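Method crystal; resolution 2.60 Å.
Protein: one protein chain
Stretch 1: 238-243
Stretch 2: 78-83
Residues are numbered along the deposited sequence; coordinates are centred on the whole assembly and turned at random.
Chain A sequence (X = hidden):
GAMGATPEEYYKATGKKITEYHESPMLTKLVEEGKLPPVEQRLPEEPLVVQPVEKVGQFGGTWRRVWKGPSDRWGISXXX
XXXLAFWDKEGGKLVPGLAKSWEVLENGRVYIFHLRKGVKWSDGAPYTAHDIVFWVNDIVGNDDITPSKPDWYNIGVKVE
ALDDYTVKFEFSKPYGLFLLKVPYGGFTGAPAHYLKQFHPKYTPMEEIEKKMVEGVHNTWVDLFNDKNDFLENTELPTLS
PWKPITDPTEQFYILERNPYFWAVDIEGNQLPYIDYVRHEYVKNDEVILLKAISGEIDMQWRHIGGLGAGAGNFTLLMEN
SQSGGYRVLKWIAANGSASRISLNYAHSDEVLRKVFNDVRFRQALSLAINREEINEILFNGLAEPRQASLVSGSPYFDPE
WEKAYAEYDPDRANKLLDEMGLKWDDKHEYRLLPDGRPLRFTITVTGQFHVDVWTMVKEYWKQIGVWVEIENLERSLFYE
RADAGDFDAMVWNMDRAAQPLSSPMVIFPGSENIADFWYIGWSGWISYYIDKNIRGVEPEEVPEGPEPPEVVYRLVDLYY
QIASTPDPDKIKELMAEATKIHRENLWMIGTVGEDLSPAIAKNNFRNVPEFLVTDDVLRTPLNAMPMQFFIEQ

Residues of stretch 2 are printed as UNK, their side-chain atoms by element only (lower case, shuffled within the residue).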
# COMPACT_ATOMS: atom_id res chain seq x y z
N THR A 238 2.41 -1.54 24.80
CA THR A 238 1.92 -1.29 23.45
C THR A 238 0.62 -0.47 23.44
O THR A 238 -0.12 -0.44 24.44
CB THR A 238 1.73 -2.62 22.69
OG1 THR A 238 1.29 -2.37 21.35
CG2 THR A 238 0.71 -3.49 23.37
N LEU A 239 0.36 0.17 22.30
CA LEU A 239 -0.90 0.85 22.02
C LEU A 239 -1.81 0.01 21.13
O LEU A 239 -2.93 0.42 20.80
CB LEU A 239 -0.62 2.21 21.37
CG LEU A 239 0.10 3.21 22.29
CD1 LEU A 239 0.64 4.41 21.53
CD2 LEU A 239 -0.80 3.69 23.41
N SER A 240 -1.35 -1.17 20.74
CA SER A 240 -2.12 -2.03 19.83
C SER A 240 -3.33 -2.67 20.51
O SER A 240 -3.36 -2.83 21.73
CB SER A 240 -1.22 -3.13 19.27
OG SER A 240 -0.24 -2.58 18.41
N PRO A 241 -4.34 -3.05 19.72
CA PRO A 241 -5.51 -3.76 20.26
C PRO A 241 -5.19 -5.16 20.85
O PRO A 241 -5.93 -5.65 21.69
CB PRO A 241 -6.42 -3.89 19.05
CG PRO A 241 -5.51 -3.82 17.87
CD PRO A 241 -4.47 -2.82 18.27
N TRP A 242 -4.11 -5.79 20.39
CA TRP A 242 -3.65 -7.00 21.04
C TRP A 242 -2.14 -6.94 21.26
O TRP A 242 -1.44 -6.17 20.58
CB TRP A 242 -3.99 -8.25 20.23
CG TRP A 242 -5.43 -8.44 19.89
CD1 TRP A 242 -6.37 -9.04 20.64
CD2 TRP A 242 -6.07 -8.06 18.67
NE1 TRP A 242 -7.58 -9.05 19.99
CE2 TRP A 242 -7.41 -8.46 18.76
CE3 TRP A 242 -5.64 -7.43 17.50
CZ2 TRP A 242 -8.33 -8.24 17.74
CZ3 TRP A 242 -6.55 -7.21 16.48
CH2 TRP A 242 -7.88 -7.63 16.61
N LYS A 243 -1.66 -7.76 22.19
CA LYS A 243 -0.25 -7.82 22.60
C LYS A 243 0.18 -9.30 22.68
O LYS A 243 -0.63 -10.16 23.05
CB LYS A 243 -0.05 -7.17 23.97
CG LYS A 243 -0.79 -7.90 25.09
CD LYS A 243 -0.67 -7.26 26.46
CE LYS A 243 -1.53 -8.04 27.46
NZ LYS A 243 -1.60 -7.43 28.82
N UNK A 78 0.58 -5.99 10.61
CA UNK A 78 -0.55 -5.44 9.87
C UNK A 78 -1.92 -5.76 10.47
O UNK A 78 -2.92 -5.20 10.04
c UNK A 78 1.90 -4.98 5.52
c UNK A 78 0.66 -5.19 7.68
c UNK A 78 0.90 -5.80 6.31
n UNK A 78 2.39 -5.70 4.31
c UNK A 78 -0.47 -5.87 8.41
N UNK A 79 -1.97 -6.66 11.45
CA UNK A 79 -3.17 -6.83 12.28
C UNK A 79 -3.21 -5.83 13.41
O UNK A 79 -4.28 -5.44 13.86
c UNK A 79 -3.36 -9.41 11.95
c UNK A 79 -4.53 -9.20 11.00
c UNK A 79 -3.56 -10.68 12.77
c UNK A 79 -3.21 -8.23 12.90
N UNK A 80 -2.03 -5.42 13.85
CA UNK A 80 -1.80 -4.91 15.18
C UNK A 80 -1.51 -3.41 15.19
O UNK A 80 -1.54 -2.76 16.23
c UNK A 80 -2.07 -7.56 16.75
c UNK A 80 -1.14 -6.43 17.07
c UNK A 80 -0.65 -5.76 15.81
c UNK A 80 0.66 -4.99 16.00
N UNK A 81 -1.27 -2.86 14.01
CA UNK A 81 -0.76 -1.50 13.87
C UNK A 81 -1.78 -0.44 14.23
O UNK A 81 -2.97 -0.59 14.00
c UNK A 81 -0.26 -1.26 12.43
c UNK A 81 1.20 -1.60 12.24
c UNK A 81 1.57 -1.74 10.77
o UNK A 81 1.09 -0.93 9.95
o UNK A 81 2.34 -2.67 10.46
N UNK A 82 -1.27 0.65 14.80
CA UNK A 82 -2.09 1.81 15.12
C UNK A 82 -1.39 3.07 14.63
O UNK A 82 -0.16 3.15 14.60
c UNK A 82 -2.41 1.92 16.63
c UNK A 82 -1.14 2.00 17.47
c UNK A 82 -3.27 0.74 17.08
N UNK A 83 -2.19 4.05 14.24
CA UNK A 83 -1.70 5.27 13.61
C UNK A 83 -2.25 6.48 14.35
O UNK A 83 -3.27 6.37 15.03
c UNK A 83 -1.96 3.99 11.39
c UNK A 83 -0.29 2.30 10.57
n UNK A 83 1.14 1.89 10.60
c UNK A 83 -0.49 3.65 11.22
c UNK A 83 -2.16 5.31 12.14

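Position 78 carries five side-chain atoms, four carbons in an unbranched row ending in nitrogen. None comes within 10 Å of stretch 1, so the contact does not constrain it. The chain is that of a lysine, Lys78, extended beyond its m chi1, with its amino group hydrogen-bonded elsewhere in the structure.

At position 79 there are four carbons, forked at the second, with no polar atom. This is leucine, Leu79. Its branched end stays clear of stretch 1, and it meets that stretch through its backbone: its O lies 3.9 Å from CZ3 of Trp242, near the plane of the ring and at its edge. A purely hydrocarbon side chain suits the buried setting.

Position 80 also has four carbons, but the fork is at the first and one arm is two carbons long, which identifies isoleucine, Ile80. The CA-to-CB bond runs sideways to stretch 1, but the end of the longer arm comes nearer: CD1 of Ile80 packs at the indole edge, 3.7 Å from CE3 of Trp242, while CG1 of Ile80 lies 3.5 Å from O of Trp242. The shorter arm places CG2 of Ile80 3.5 Å from OG of Ser240. Branching at CB thus lets one residue fill space beside both the tryptophan and the serine. Its chi1, -121°, lies between the usual wells.

Position 81 shows three carbons, the third bearing two oxygens: a carboxylate on a two-carbon stem, hence glutamate, Glu81. It is the first residue after the helix to leave helical phi/psi, and its CA-to-CB bond points away from stretch 1. The charge is therefore free to find partners off this contact.

Position 82 has a single carbon carrying two others, the compact fork of valine, Val82. It points toward stretch 1, where CG2 lies 3.9 Å from CB of Leu239 and CG1 lies 3.9 Å from CD of Pro241. Two methyl groups on a short stem suit this close apolar packing.

Position 83 again has four carbons in a row ending in nitrogen: Lys83. Its side chain stays out of reach of stretch 1, no nearer than 9.1 Å, and forms a salt bridge with Glu81, NZ of Lys83 to OE1 of Glu81 at 2.9 Å.

The contact combines one polar link with apolar packing. OG of Ser240 donates a hydrogen bond to O of Ile80 at 2.5 Å, a short distance, at the helix's end. Ser240 is itself held by a bond from its N to OG1 of Thr238, 3.0 Å long. Around this link, Ile80 packs against Trp242, and Val82 against Leu239 and Pro241.

Stretch 2, residues 78-83: KLIEVK
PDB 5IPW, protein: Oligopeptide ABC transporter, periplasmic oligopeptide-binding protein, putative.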